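Side-chain contacts in sulfurtransferase (Azotobacter vinelandii, PDB 1E0C), which is a rhodanese that probably transfers sulfur from thiosulfate to cyanide by way of a persulfide carried on a cysteine: residues 14-17 against 18-22; 213-217 against 218-222. All blocks are in the same frame, centred on the assembly; numbering follows the deposited sequence.

Interaction 1 of 2, residues 14-17 against 18-22; sequences ADLQ and ARLSA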
loop_
_atom_site.group_PDB
_atom_site.type_symbol
_atom_site.label_atom_id
_atom_site.label_comp_id
_atom_site.label_asym_id
_atom_site.label_seq_id
_atom_site.Cartn_x
_atom_site.Cartn_y
_atom_site.Cartn_z
ATOM N N ALA A 14 3.875 -13.057 -15.262
ATOM C CA ALA A 14 4.226 -14.431 -15.592
ATOM C C ALA A 14 4.328 -15.311 -14.358
ATOM O O ALA A 14 3.934 -16.481 -14.402
ATOM C CB ALA A 14 5.539 -14.492 -16.373
ATOM N N ASP A 15 4.918 -14.782 -13.283
ATOM C CA ASP A 15 5.082 -15.565 -12.063
ATOM C C ASP A 15 3.716 -15.921 -11.464
ATOM O O ASP A 15 3.522 -17.019 -10.953
ATOM C CB ASP A 15 5.859 -14.773 -11.005
ATOM C CG ASP A 15 7.233 -14.344 -11.480
ATOM O OD1 ASP A 15 7.914 -15.167 -12.126
ATOM O OD2 ASP A 15 7.617 -13.195 -11.184
ATOM N N LEU A 16 2.815 -14.940 -11.474
ATOM C CA LEU A 16 1.474 -15.162 -10.942
ATOM C C LEU A 16 0.689 -16.125 -11.820
ATOM O O LEU A 16 0.076 -17.058 -11.295
ATOM C CB LEU A 16 0.715 -13.848 -10.775
ATOM C CG LEU A 16 -0.754 -13.985 -10.323
ATOM C CD1 LEU A 16 -0.843 -14.710 -8.994
ATOM C CD2 LEU A 16 -1.392 -12.605 -10.259
ATOM N N GLN A 17 0.738 -15.946 -13.137
ATOM C CA GLN A 17 -0.023 -16.832 -14.019
ATOM C C GLN A 17 0.320 -18.295 -13.833
ATOM O O GLN A 17 -0.563 -19.162 -13.829
ATOM C CB GLN A 17 0.081 -16.425 -15.488
ATOM C CG GLN A 17 -0.863 -17.244 -16.377
ATOM C CD GLN A 17 -1.019 -16.700 -17.770
ATOM O OE1 GLN A 17 -0.974 -15.493 -18.004
ATOM N NE2 GLN A 17 -1.260 -17.591 -18.740
ATOM N N ALA A 18 1.586 -18.619 -13.614
ATOM C CA ALA A 18 2.047 -19.983 -13.424
ATOM C C ALA A 18 1.546 -20.578 -12.112
ATOM O O ALA A 18 1.656 -21.781 -11.886
ATOM C CB ALA A 18 3.582 -19.991 -13.403
ATOM N N ARG A 19 1.105 -19.719 -11.194
ATOM C CA ARG A 19 0.762 -20.142 -9.845
ATOM C C ARG A 19 -0.683 -19.831 -9.471
ATOM O O ARG A 19 -1.025 -19.950 -8.289
ATOM C CB ARG A 19 1.705 -19.444 -8.842
ATOM C CG ARG A 19 3.159 -19.901 -8.947
ATOM C CD ARG A 19 4.079 -19.036 -8.098
ATOM N NE ARG A 19 5.470 -19.476 -8.164
ATOM C CZ ARG A 19 6.290 -19.226 -9.181
ATOM N NH1 ARG A 19 5.885 -18.527 -10.234
ATOM N NH2 ARG A 19 7.530 -19.701 -9.167
ATOM N N LEU A 20 -1.551 -19.554 -10.434
ATOM C CA LEU A 20 -2.934 -19.187 -10.157
ATOM C C LEU A 20 -3.719 -20.243 -9.393
ATOM O O LEU A 20 -4.696 -19.910 -8.706
ATOM C CB LEU A 20 -3.693 -18.864 -11.449
ATOM C CG LEU A 20 -3.399 -17.503 -12.089
ATOM C CD1 LEU A 20 -4.106 -17.384 -13.429
ATOM C CD2 LEU A 20 -3.794 -16.369 -11.149
ATOM N N SER A 21 -3.377 -21.512 -9.571
ATOM C CA SER A 21 -4.103 -22.585 -8.901
ATOM C C SER A 21 -3.451 -23.041 -7.612
ATOM O O SER A 21 -3.864 -24.041 -7.012
ATOM C CB SER A 21 -4.312 -23.753 -9.873
ATOM O OG SER A 21 -3.104 -24.471 -10.027
ATOM N N ALA A 22 -2.439 -22.326 -7.118
ATOM C CA ALA A 22 -1.819 -22.709 -5.840
ATOM C C ALA A 22 -2.865 -22.601 -4.736
ATOM O O ALA A 22 -3.564 -21.586 -4.658
ATOM C CB ALA A 22 -0.637 -21.788 -5.549
HETATM O O HOH W 1 7.780 -17.781 -12.419
#
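Arg19 folds its side chain back to the carbonyl of Asp15 at the C-terminal end of helix 13-17, where the chain leaves the helix through a type I beta turn from Gln17 to Leu20 in the first rhodanese-like domain. Its CG lies anti to its own carbonyl carbon (chi1 -67°) and the chain runs extended to NE, which carries the guanidinium back to the Asp15 carbonyl. There Arg19 NH1 donates to Asp15 O at 2.9 Å, with an N-H...O angle of 154°; the oxygen sits at the edge of the guanidinium, almost in its plane. A water at the same edge accepts from Arg19 NH1 (3.0 Å) and donates to Asp15 OD1 (2.6 Å), so the two charges are bridged rather than paired, OD1 and NH1 being 4.4 Å apart. Asp15 OD2 meanwhile takes the backbone N of Glu12, and Arg19 NE reaches the carbonyl of Asp3. An alanine in place of Arg19 would probably leave Asp15 O and the bridging water without their NH1 partner and break the tie to Asp3. Along the backbone, Ala18 N bonds to Ala14 O (3.3 Å), closing the last helical turn, and Arg19 N to Leu16 O (2.9 Å) is a tighter i to i+3 bond at the exit. Apolar packing lies on another side of the turn. Leu16, its CG anti to the backbone N (chi1 175°), and Leu20 cross at about a right angle and both touch Leu27 of strand 25-29, while Trp120 of helix 116-122 also touches Leu16. Leu20 CD2 rests 4.0 Å from Leu16 CG.

Interaction 2 of 2, residues 213-217 against 218-222; sequences GRLEE and LGITP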
loop_
_atom_site.group_PDB
_atom_site.type_symbol
_atom_site.label_atom_id
_atom_site.label_comp_id
_atom_site.label_asym_id
_atom_site.label_seq_id
_atom_site.Cartn_x
_atom_site.Cartn_y
_atom_site.Cartn_z
ATOM N N GLY A 213 18.042 4.299 -6.856
ATOM C CA GLY A 213 18.846 5.498 -7.083
ATOM C C GLY A 213 18.051 6.775 -6.867
ATOM O O GLY A 213 18.557 7.779 -6.352
ATOM N N ARG A 214 16.792 6.779 -7.312
ATOM C CA ARG A 214 15.959 7.973 -7.179
ATOM C C ARG A 214 15.621 8.251 -5.722
ATOM O O ARG A 214 15.578 9.395 -5.263
ATOM C CB ARG A 214 14.700 7.816 -8.036
ATOM C CG ARG A 214 14.947 7.472 -9.494
ATOM C CD ARG A 214 15.574 8.614 -10.279
ATOM N NE ARG A 214 17.002 8.766 -9.982
ATOM C CZ ARG A 214 17.955 7.988 -10.463
ATOM N NH1 ARG A 214 17.657 7.002 -11.305
ATOM N NH2 ARG A 214 19.223 8.211 -10.131
ATOM N N LEU A 215 15.376 7.186 -4.952
ATOM C CA LEU A 215 15.094 7.363 -3.533
ATOM C C LEU A 215 16.361 7.843 -2.812
ATOM O O LEU A 215 16.284 8.732 -1.975
ATOM C CB LEU A 215 14.597 6.067 -2.900
ATOM C CG LEU A 215 13.267 5.537 -3.448
ATOM C CD1 LEU A 215 12.868 4.280 -2.676
ATOM C CD2 LEU A 215 12.177 6.591 -3.390
ATOM N N GLU A 216 17.516 7.347 -3.247
ATOM C CA GLU A 216 18.770 7.729 -2.600
ATOM C C GLU A 216 19.110 9.187 -2.844
ATOM O O GLU A 216 19.628 9.857 -1.938
ATOM C CB GLU A 216 19.902 6.802 -3.041
ATOM C CG GLU A 216 19.857 5.423 -2.401
ATOM C CD GLU A 216 20.339 4.317 -3.314
ATOM O OE1 GLU A 216 20.953 4.616 -4.364
ATOM O OE2 GLU A 216 20.143 3.136 -2.958
ATOM N N GLU A 217 18.705 9.732 -3.986
ATOM C CA GLU A 217 18.911 11.152 -4.278
ATOM C C GLU A 217 18.174 12.037 -3.282
ATOM O O GLU A 217 18.491 13.208 -3.085
ATOM C CB GLU A 217 18.406 11.454 -5.702
ATOM C CG GLU A 217 19.433 11.036 -6.751
ATOM C CD GLU A 217 18.882 10.950 -8.151
ATOM O OE1 GLU A 217 17.651 11.044 -8.349
ATOM O OE2 GLU A 217 19.698 10.777 -9.090
ATOM N N LEU A 218 17.121 11.482 -2.688
ATOM C CA LEU A 218 16.315 12.229 -1.723
ATOM C C LEU A 218 16.658 11.882 -0.288
ATOM O O LEU A 218 15.990 12.347 0.646
ATOM C CB LEU A 218 14.835 11.923 -2.010
ATOM C CG LEU A 218 14.306 12.520 -3.322
ATOM C CD1 LEU A 218 12.980 11.883 -3.700
ATOM C CD2 LEU A 218 14.181 14.031 -3.200
ATOM N N GLY A 219 17.692 11.073 -0.078
ATOM C CA GLY A 219 18.111 10.697 1.260
ATOM C C GLY A 219 17.191 9.635 1.858
ATOM O O GLY A 219 17.223 9.393 3.062
ATOM N N ILE A 220 16.393 8.995 1.005
ATOM C CA ILE A 220 15.515 7.910 1.474
ATOM C C ILE A 220 16.285 6.600 1.331
ATOM O O ILE A 220 16.315 5.983 0.267
ATOM C CB ILE A 220 14.204 7.878 0.681
ATOM C CG1 ILE A 220 13.431 9.190 0.834
ATOM C CG2 ILE A 220 13.333 6.690 1.085
ATOM C CD1 ILE A 220 12.375 9.415 -0.237
ATOM N N THR A 221 17.075 6.287 2.350
ATOM C CA THR A 221 18.015 5.173 2.332
ATOM C C THR A 221 17.683 4.202 3.459
ATOM O O THR A 221 17.026 4.602 4.428
ATOM C CB THR A 221 19.458 5.698 2.523
ATOM O OG1 THR A 221 19.493 6.493 3.717
ATOM C CG2 THR A 221 19.851 6.571 1.339
ATOM N N PRO A 222 18.024 2.938 3.292
ATOM C CA PRO A 222 17.578 1.881 4.185
ATOM C C PRO A 222 18.122 1.942 5.592
ATOM O O PRO A 222 17.538 1.341 6.508
ATOM C CB PRO A 222 17.977 0.597 3.475
ATOM C CG PRO A 222 19.076 1.001 2.545
ATOM C CD PRO A 222 18.719 2.392 2.090
#
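Arg214 and Glu217, one helical turn apart, form a side-on salt bridge beside the C-terminal end of helix 211-217, which closes with a Schellman motif in the second rhodanese-like domain. Arg214 NE donates to Glu217 OE1 at 2.9 Å, nearly straight at 173°, and NH2 donates to OE2 at 2.8 Å. Two nitrogens meeting two oxygens limit the rotation of both groups. The groups are not coplanar: OE1 lies close to the guanidinium plane, yet both nitrogens approach from above the carboxylate plane. Arg214 bends at chi2 (-69°) and chi3 to present this edge, while its NH1 forms a second salt bridge with Asp210.

The chain reversal comes next. Gly219, at positive phi (77°), is the C-prime residue; its N donates to Glu216 O at 2.9 Å, and Ile220 N donates to Leu215 O at 3.0 Å. Leu215 O also accepts from Leu218 N, and its two donors come from opposite faces of the carbonyl plane. Leu215 O and Glu216 O, two carbonyls of the last turn, are thus satisfied from the loop. Beyond it, Gly219 O receives Lys224 NZ and Ile220 O receives the hydroxyl of Tyr248.

Packing follows from the turn. Ile220 is brought back against the helix, its CB 4.0 Å from Leu215 CB, and both side chains press on Trp166 of strand 163-167. Leu218 lays its CB over Leu215 O and reaches Val191 and Phe193. Toward the surface, Thr221 directs OG1 to Asp223 and leaves its methyl for Glu216; the two side chains cross at about a right angle, with Thr221 CG2 3.9 Å from Glu216 CG.

Overall arrangement
Interactions 1 and 2 fall in different rhodanese-like domains, and each covers the end of a helix and the loop leading to a strand of a parallel sheet: 25-29 after interaction 1, 225-228 after interaction 2. Their centres are about 33 Å apart and their nearest atoms about 20 Å, so they do not touch. Each sends leucines or an isoleucine toward its own sheet, but the helix exits differ, a type I turn in one and a Schellman motif in the other. Interaction 2 is nearer the active site in sequence, since strand 225-228 leads to Cys230, the residue carrying the persulfide.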